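Local coordinates for protein halogenase (Chondromyces crocatus, PDB 3E1T) that probably chlorinates a precursor or intermediate of chondrochloren biosynthesis as an FAD-dependent halogenase, at residues I164-V178 with N290-A304. Numbering follows the deposited sequence.
Sequences IVDASGNRTRVSQAV and NTSFWKNGMALVGDA. With FAD (flavin-adenine dinucleotide), chain C.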
loop_
_atom_site.group_PDB
_atom_site.type_symbol
_atom_site.label_atom_id
_atom_site.label_comp_id
_atom_site.label_asym_id
_atom_site.label_seq_id
_atom_site.Cartn_x
_atom_site.Cartn_y
_atom_site.Cartn_z
ATOM N N ILE A 164 -12.438 -17.691 -5.270
ATOM C CA ILE A 164 -11.375 -17.715 -4.263
ATOM C C ILE A 164 -10.541 -16.447 -4.464
ATOM O O ILE A 164 -10.134 -16.162 -5.588
ATOM C CB ILE A 164 -10.434 -18.948 -4.420
ATOM C CG1 ILE A 164 -11.227 -20.249 -4.643
ATOM C CG2 ILE A 164 -9.470 -19.065 -3.214
ATOM C CD1 ILE A 164 -12.063 -20.701 -3.464
ATOM N N VAL A 165 -10.317 -15.683 -3.395
ATOM C CA VAL A 165 -9.503 -14.463 -3.488
ATOM C C VAL A 165 -8.320 -14.461 -2.515
ATOM O O VAL A 165 -8.500 -14.659 -1.320
ATOM C CB VAL A 165 -10.339 -13.183 -3.288
ATOM C CG1 VAL A 165 -9.428 -11.943 -3.312
ATOM C CG2 VAL A 165 -11.433 -13.071 -4.380
ATOM N N ASP A 166 -7.120 -14.246 -3.055
ATOM C CA ASP A 166 -5.905 -14.091 -2.263
ATOM C C ASP A 166 -5.792 -12.643 -1.796
ATOM O O ASP A 166 -5.574 -11.726 -2.600
ATOM C CB ASP A 166 -4.682 -14.500 -3.090
ATOM C CG ASP A 166 -3.388 -14.498 -2.289
ATOM O OD1 ASP A 166 -3.399 -14.390 -1.035
ATOM O OD2 ASP A 166 -2.333 -14.617 -2.929
ATOM N N ALA A 167 -5.986 -12.449 -0.494
ATOM C CA ALA A 167 -5.772 -11.173 0.163
ATOM C C ALA A 167 -4.761 -11.432 1.257
ATOM O O ALA A 167 -4.841 -10.851 2.329
ATOM C CB ALA A 167 -7.070 -10.651 0.766
ATOM N N SER A 168 -3.821 -12.329 1.003
ATOM C CA SER A 168 -2.936 -12.761 2.085
ATOM C C SER A 168 -1.621 -11.980 2.151
ATOM O O SER A 168 -0.661 -12.406 2.804
ATOM C CB SER A 168 -2.718 -14.272 2.032
ATOM O OG SER A 168 -2.035 -14.661 0.862
ATOM N N GLY A 169 -1.592 -10.821 1.494
ATOM C CA GLY A 169 -0.499 -9.882 1.703
ATOM C C GLY A 169 0.800 -10.290 1.040
ATOM O O GLY A 169 0.830 -11.182 0.201
ATOM N N ASN A 170 1.889 -9.644 1.428
ATOM C CA ASN A 170 3.138 -9.768 0.679
ATOM C C ASN A 170 3.762 -11.160 0.772
ATOM O O ASN A 170 4.504 -11.582 -0.119
ATOM C CB ASN A 170 4.125 -8.666 1.081
ATOM C CG ASN A 170 4.792 -8.921 2.426
ATOM O OD1 ASN A 170 4.220 -8.655 3.492
ATOM N ND2 ASN A 170 6.013 -9.414 2.378
ATOM N N ARG A 171 3.447 -11.875 1.851
ATOM C CA ARG A 171 3.960 -13.229 2.034
ATOM C C ARG A 171 3.013 -14.298 1.482
ATOM O O ARG A 171 3.085 -15.449 1.904
ATOM C CB ARG A 171 4.260 -13.509 3.516
ATOM C CG ARG A 171 5.285 -12.574 4.157
ATOM C CD ARG A 171 6.723 -12.947 3.814
ATOM N NE ARG A 171 7.212 -14.066 4.623
ATOM C CZ ARG A 171 8.385 -14.672 4.453
ATOM N NH1 ARG A 171 9.218 -14.281 3.492
ATOM N NH2 ARG A 171 8.727 -15.679 5.249
ATOM N N THR A 172 2.122 -13.930 0.561
ATOM C CA THR A 172 1.214 -14.906 -0.046
ATOM C C THR A 172 1.963 -16.134 -0.546
ATOM O O THR A 172 3.060 -16.028 -1.127
ATOM C CB THR A 172 0.398 -14.317 -1.218
ATOM O OG1 THR A 172 -0.235 -15.391 -1.927
ATOM C CG2 THR A 172 1.295 -13.544 -2.199
ATOM N N ARG A 173 1.376 -17.302 -0.301
ATOM C CA ARG A 173 1.942 -18.557 -0.781
ATOM C C ARG A 173 1.137 -19.131 -1.952
ATOM O O ARG A 173 1.444 -20.216 -2.440
ATOM C CB ARG A 173 2.111 -19.574 0.378
ATOM C CG ARG A 173 0.812 -20.009 1.090
ATOM C CD ARG A 173 1.084 -20.637 2.481
ATOM N NE ARG A 173 1.626 -21.995 2.410
ATOM C CZ ARG A 173 2.215 -22.628 3.425
ATOM N NH1 ARG A 173 2.357 -22.036 4.607
ATOM N NH2 ARG A 173 2.676 -23.858 3.254
ATOM N N VAL A 174 0.129 -18.391 -2.416
ATOM C CA VAL A 174 -0.774 -18.893 -3.460
ATOM C C VAL A 174 -0.891 -18.015 -4.706
ATOM O O VAL A 174 -1.503 -18.423 -5.702
ATOM C CB VAL A 174 -2.223 -19.190 -2.898
ATOM C CG1 VAL A 174 -2.175 -20.221 -1.757
ATOM C CG2 VAL A 174 -2.930 -17.909 -2.448
ATOM N N SER A 175 -0.289 -16.828 -4.685
ATOM C CA SER A 175 -0.466 -15.892 -5.811
ATOM C C SER A 175 0.065 -16.413 -7.135
ATOM O O SER A 175 -0.427 -16.013 -8.188
ATOM C CB SER A 175 0.139 -14.516 -5.508
ATOM O OG SER A 175 1.551 -14.585 -5.484
ATOM N N GLN A 176 1.051 -17.312 -7.094
ATOM C CA GLN A 176 1.627 -17.862 -8.330
ATOM C C GLN A 176 0.628 -18.684 -9.160
ATOM O O GLN A 176 0.853 -18.951 -10.341
ATOM C CB GLN A 176 2.898 -18.673 -8.046
ATOM C CG GLN A 176 2.644 -20.043 -7.443
ATOM C CD GLN A 176 2.267 -19.980 -5.979
ATOM O OE1 GLN A 176 2.388 -18.932 -5.333
ATOM N NE2 GLN A 176 1.809 -21.114 -5.437
ATOM N N ALA A 177 -0.488 -19.052 -8.544
ATOM C CA ALA A 177 -1.577 -19.696 -9.255
ATOM C C ALA A 177 -2.266 -18.736 -10.225
ATOM O O ALA A 177 -2.891 -19.182 -11.185
ATOM C CB ALA A 177 -2.575 -20.285 -8.274
ATOM N N VAL A 178 -2.155 -17.423 -9.989
ATOM C CA VAL A 178 -2.767 -16.438 -10.894
ATOM C C VAL A 178 -1.765 -15.806 -11.884
ATOM O O VAL A 178 -2.068 -15.664 -13.080
ATOM C CB VAL A 178 -3.528 -15.317 -10.122
ATOM C CG1 VAL A 178 -3.958 -14.221 -11.054
ATOM C CG2 VAL A 178 -4.748 -15.882 -9.392
ATOM N N ASN A 290 2.035 -8.088 -10.256
ATOM C CA ASN A 290 1.798 -9.388 -10.865
ATOM C C ASN A 290 1.407 -9.279 -12.333
ATOM O O ASN A 290 0.790 -8.294 -12.743
ATOM C CB ASN A 290 0.750 -10.156 -10.055
ATOM C CG ASN A 290 1.375 -10.988 -8.946
ATOM O OD1 ASN A 290 1.607 -12.179 -9.122
ATOM N ND2 ASN A 290 1.682 -10.354 -7.801
ATOM N N THR A 291 1.774 -10.286 -13.131
ATOM C CA THR A 291 1.418 -10.317 -14.563
ATOM C C THR A 291 -0.080 -10.451 -14.804
ATOM O O THR A 291 -0.571 -10.156 -15.902
ATOM C CB THR A 291 2.155 -11.441 -15.343
ATOM O OG1 THR A 291 1.990 -12.684 -14.657
ATOM C CG2 THR A 291 3.652 -11.129 -15.445
ATOM N N SER A 292 -0.803 -10.886 -13.776
ATOM C CA SER A 292 -2.257 -11.018 -13.843
ATOM C C SER A 292 -2.836 -10.896 -12.447
ATOM O O SER A 292 -2.202 -11.331 -11.482
ATOM C CB SER A 292 -2.651 -12.377 -14.440
ATOM O OG SER A 292 -4.064 -12.445 -14.650
ATOM N N PHE A 293 -4.020 -10.296 -12.348
ATOM C CA PHE A 293 -4.727 -10.152 -11.059
ATOM C C PHE A 293 -5.915 -11.111 -10.905
ATOM O O PHE A 293 -6.524 -11.174 -9.835
ATOM C CB PHE A 293 -5.218 -8.712 -10.828
ATOM C CG PHE A 293 -4.115 -7.674 -10.763
ATOM C CD1 PHE A 293 -2.814 -8.014 -10.393
ATOM C CD2 PHE A 293 -4.400 -6.338 -11.030
ATOM C CE1 PHE A 293 -1.804 -7.038 -10.324
ATOM C CE2 PHE A 293 -3.394 -5.367 -10.972
ATOM C CZ PHE A 293 -2.100 -5.724 -10.609
ATOM N N TRP A 294 -6.243 -11.850 -11.967
ATOM C CA TRP A 294 -7.283 -12.890 -11.889
ATOM C C TRP A 294 -7.063 -13.995 -12.935
ATOM O O TRP A 294 -6.340 -13.802 -13.921
ATOM C CB TRP A 294 -8.671 -12.273 -12.060
ATOM C CG TRP A 294 -8.964 -11.869 -13.460
ATOM C CD1 TRP A 294 -8.469 -10.783 -14.120
ATOM C CD2 TRP A 294 -9.825 -12.547 -14.388
ATOM N NE1 TRP A 294 -8.969 -10.740 -15.399
ATOM C CE2 TRP A 294 -9.806 -11.809 -15.589
ATOM C CE3 TRP A 294 -10.623 -13.696 -14.313
ATOM C CZ2 TRP A 294 -10.544 -12.191 -16.718
ATOM C CZ3 TRP A 294 -11.363 -14.070 -15.435
ATOM C CH2 TRP A 294 -11.311 -13.324 -16.619
ATOM N N LYS A 295 -7.672 -15.156 -12.734
ATOM C CA LYS A 295 -7.612 -16.173 -13.799
ATOM C C LYS A 295 -8.977 -16.749 -14.187
ATOM O O LYS A 295 -9.544 -16.363 -15.219
ATOM C CB LYS A 295 -6.546 -17.249 -13.521
ATOM C CG LYS A 295 -6.741 -18.047 -12.252
ATOM C CD LYS A 295 -5.912 -19.340 -12.262
ATOM C CE LYS A 295 -5.921 -20.028 -13.635
ATOM N NZ LYS A 295 -5.527 -21.474 -13.585
ATOM N N ASN A 296 -9.500 -17.658 -13.378
ATOM C CA ASN A 296 -10.844 -18.204 -13.556
ATOM C C ASN A 296 -11.227 -18.694 -12.183
ATOM O O ASN A 296 -10.676 -19.686 -11.699
ATOM C CB ASN A 296 -10.879 -19.356 -14.576
ATOM C CG ASN A 296 -11.378 -18.920 -15.960
ATOM O OD1 ASN A 296 -11.882 -17.800 -16.150
ATOM N ND2 ASN A 296 -11.247 -19.812 -16.932
ATOM N N GLY A 297 -12.116 -17.948 -11.536
ATOM C CA GLY A 297 -12.523 -18.225 -10.167
ATOM C C GLY A 297 -11.578 -17.727 -9.083
ATOM O O GLY A 297 -11.850 -17.919 -7.904
ATOM N N MET A 298 -10.463 -17.106 -9.460
ATOM C CA MET A 298 -9.515 -16.588 -8.469
ATOM C C MET A 298 -9.122 -15.156 -8.795
ATOM O O MET A 298 -9.094 -14.771 -9.965
ATOM C CB MET A 298 -8.272 -17.479 -8.365
ATOM C CG MET A 298 -7.347 -17.184 -7.171
ATOM S SD MET A 298 -6.046 -18.402 -7.125
ATOM C CE MET A 298 -4.862 -17.748 -5.925
ATOM N N ALA A 299 -8.841 -14.374 -7.755
ATOM C CA ALA A 299 -8.339 -13.002 -7.904
ATOM C C ALA A 299 -7.314 -12.676 -6.820
ATOM O O ALA A 299 -7.276 -13.339 -5.779
ATOM C CB ALA A 299 -9.463 -12.021 -7.859
ATOM N N LEU A 300 -6.486 -11.656 -7.065
ATOM C CA LEU A 300 -5.522 -11.182 -6.068
ATOM C C LEU A 300 -5.882 -9.750 -5.703
ATOM O O LEU A 300 -6.172 -8.916 -6.575
ATOM C CB LEU A 300 -4.074 -11.245 -6.589
ATOM C CG LEU A 300 -3.556 -12.490 -7.319
ATOM C CD1 LEU A 300 -2.243 -12.207 -8.083
ATOM C CD2 LEU A 300 -3.379 -13.662 -6.352
ATOM N N VAL A 301 -5.882 -9.463 -4.411
ATOM C CA VAL A 301 -6.145 -8.087 -3.959
ATOM C C VAL A 301 -5.051 -7.652 -3.007
ATOM O O VAL A 301 -4.423 -8.489 -2.343
ATOM C CB VAL A 301 -7.556 -7.903 -3.292
ATOM C CG1 VAL A 301 -8.689 -8.259 -4.240
ATOM C CG2 VAL A 301 -7.666 -8.692 -2.052
ATOM N N GLY A 302 -4.817 -6.343 -2.949
ATOM C CA GLY A 302 -3.878 -5.777 -2.001
ATOM C C GLY A 302 -2.449 -6.171 -2.294
ATOM O O GLY A 302 -2.079 -6.321 -3.451
ATOM N N ASP A 303 -1.659 -6.374 -1.239
ATOM C CA ASP A 303 -0.237 -6.639 -1.395
ATOM C C ASP A 303 0.031 -7.966 -2.098
ATOM O O ASP A 303 1.126 -8.182 -2.629
ATOM C CB ASP A 303 0.455 -6.660 -0.049
ATOM C CG ASP A 303 0.777 -5.281 0.490
ATOM O OD1 ASP A 303 0.312 -4.253 -0.055
ATOM O OD2 ASP A 303 1.500 -5.255 1.503
ATOM N N ALA A 304 -0.946 -8.867 -2.084
ATOM C CA ALA A 304 -0.811 -10.129 -2.830
ATOM C C ALA A 304 -0.651 -9.850 -4.313
ATOM O O ALA A 304 0.080 -10.558 -4.995
ATOM C CB ALA A 304 -2.029 -11.026 -2.587
HETATM P PA FAD C . -1.921 -7.558 4.889
HETATM O O1A FAD C . -2.190 -6.323 5.707
HETATM O O2A FAD C . -0.496 -7.988 4.843
HETATM O O5B FAD C . -2.799 -8.754 5.529
HETATM C C5B FAD C . -2.818 -10.049 4.951
HETATM C C4B FAD C . -3.307 -11.063 5.990
HETATM O O4B FAD C . -3.229 -12.381 5.486
HETATM C C3B FAD C . -2.440 -11.026 7.244
HETATM O O3B FAD C . -3.289 -10.809 8.349
HETATM C C2B FAD C . -1.808 -12.400 7.331
HETATM O O2B FAD C . -1.797 -12.846 8.658
HETATM C C1B FAD C . -2.735 -13.246 6.478
HETATM N N9A FAD C . -2.110 -14.406 5.817
HETATM C C8A FAD C . -0.862 -14.517 5.258
HETATM N N7A FAD C . -0.744 -15.765 4.748
HETATM C C5A FAD C . -1.898 -16.444 4.958
HETATM C C6A FAD C . -2.325 -17.747 4.657
HETATM N N6A FAD C . -1.487 -18.658 4.145
HETATM N N1A FAD C . -3.594 -18.131 5.019
HETATM C C2A FAD C . -4.430 -17.279 5.693
HETATM N N3A FAD C . -3.995 -16.006 5.994
HETATM C C4A FAD C . -2.760 -15.595 5.629
HETATM N N1 FAD C . 0.349 1.459 3.700
HETATM C C2 FAD C . -0.384 2.543 4.097
HETATM O O2 FAD C . -1.556 2.611 3.736
HETATM N N3 FAD C . 0.213 3.524 4.868
HETATM C C4 FAD C . 1.545 3.414 5.256
HETATM O O4 FAD C . 2.074 4.276 5.961
HETATM C C4X FAD C . 2.290 2.318 4.838
HETATM N N5 FAD C . 3.615 2.172 5.203
HETATM C C5X FAD C . 4.329 1.066 4.782
HETATM C C6 FAD C . 5.674 0.912 5.135
HETATM C C7 FAD C . 6.390 -0.214 4.700
HETATM C C7M FAD C . 7.879 -0.252 4.900
HETATM C C8 FAD C . 5.766 -1.185 3.908
HETATM C C8M FAD C . 6.548 -2.300 3.251
HETATM C C9 FAD C . 4.426 -1.029 3.570
HETATM C C9A FAD C . 3.703 0.090 3.997
HETATM N N10 FAD C . 2.370 0.214 3.651
HETATM C C10 FAD C . 1.667 1.328 4.060
HETATM C "C1'" FAD C . 1.656 -0.895 2.898
HETATM C "C2'" FAD C . 0.736 -1.757 3.771
HETATM O "O2'" FAD C . 1.544 -2.450 4.700
HETATM C "C3'" FAD C . -0.034 -2.778 2.919
HETATM O "O3'" FAD C . -0.357 -2.236 1.657
HETATM C "C4'" FAD C . -1.358 -3.250 3.518
HETATM O "O4'" FAD C . -1.115 -3.888 4.752
HETATM C "C5'" FAD C . -2.022 -4.238 2.559
HETATM O "O5'" FAD C . -3.052 -4.919 3.221
HETATM P P FAD C . -3.490 -6.401 2.783
HETATM O O1P FAD C . -4.896 -6.659 3.282
HETATM O O2P FAD C . -3.439 -6.547 1.294
HETATM O O3P FAD C . -2.379 -7.365 3.378
HETATM O O HOH W 1 -3.157 -9.050 0.042
HETATM O O HOH W 2 1.537 -7.393 3.259
HETATM O O HOH W 3 2.576 -14.553 -7.966
HETATM O O HOH W 4 2.124 -11.841 -5.203
HETATM O O HOH W 5 -3.899 -15.414 -14.951
#
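Ile-164 to Asp-166 and Met-298 to Leu-300 run side by side as parallel strands, their axes 4.7 Å apart and 19° from parallel. Four backbone hydrogen bonds join them: Ile-164 N gives to Gly-297 O, Ala-299 N to Ile-164 O, Asp-166 N to Ala-299 O, and Val-301 N to Asp-166 O, the last nearly straight at 171°.

Past the strands the two segments stay together beside the FAD diphosphate, Gly-169 against Asp-303. One water accepts hydrogen bonds from Gly-169 N and Ala-304 N and donates to Val-301 O and FAD O2P. Asp-303 N also bonds to O2P, and its OD1 accepts from the ribityl O3' at 2.7 Å.

The carboxylate of Asp-166, with CG anti to the backbone N (chi1 -174°), reaches forward to the loop that follows it. OD1 takes Ser-168 N in an Asx turn, from above the carboxylate plane. Ser-168 OG on OD1 and Thr-172 OG1 on OD2 are modelled very short, their exact lengths doubtful. Across the contact, Leu-300 CD2 lies 3.6 Å from Asp-166 CB, and Ala-304 CB lies 3.6 Å from OD2. With an alanine here, Ser-168 N would lose its Asx-turn acceptor and the turn beside the cofactor would probably be freer to shift.

On the same face Met-298, extended beyond CG, lies alongside the 3-10 segment 175-177 and its flanking valines: SD meets Val-178 CG2 at 3.6 Å and CE nears Val-174 CG2. Val-178 CG1 presses on the backbone of Ser-292 to Trp-294. Val-165 CG2 meets Ala-299 CB on the opposite face; just past the strand ends, Ala-167 CB and Val-301 CG2 are tight at 3.5 Å.

In this Rossmann-type parallel sheet, strand 298-300 is the edge and 163-166 pairs onward with 10-13. Helix 315-333 covers Val-165 and Val-301, while strand 133-140 packs against Met-298 and Val-174 on the face of Asp-166.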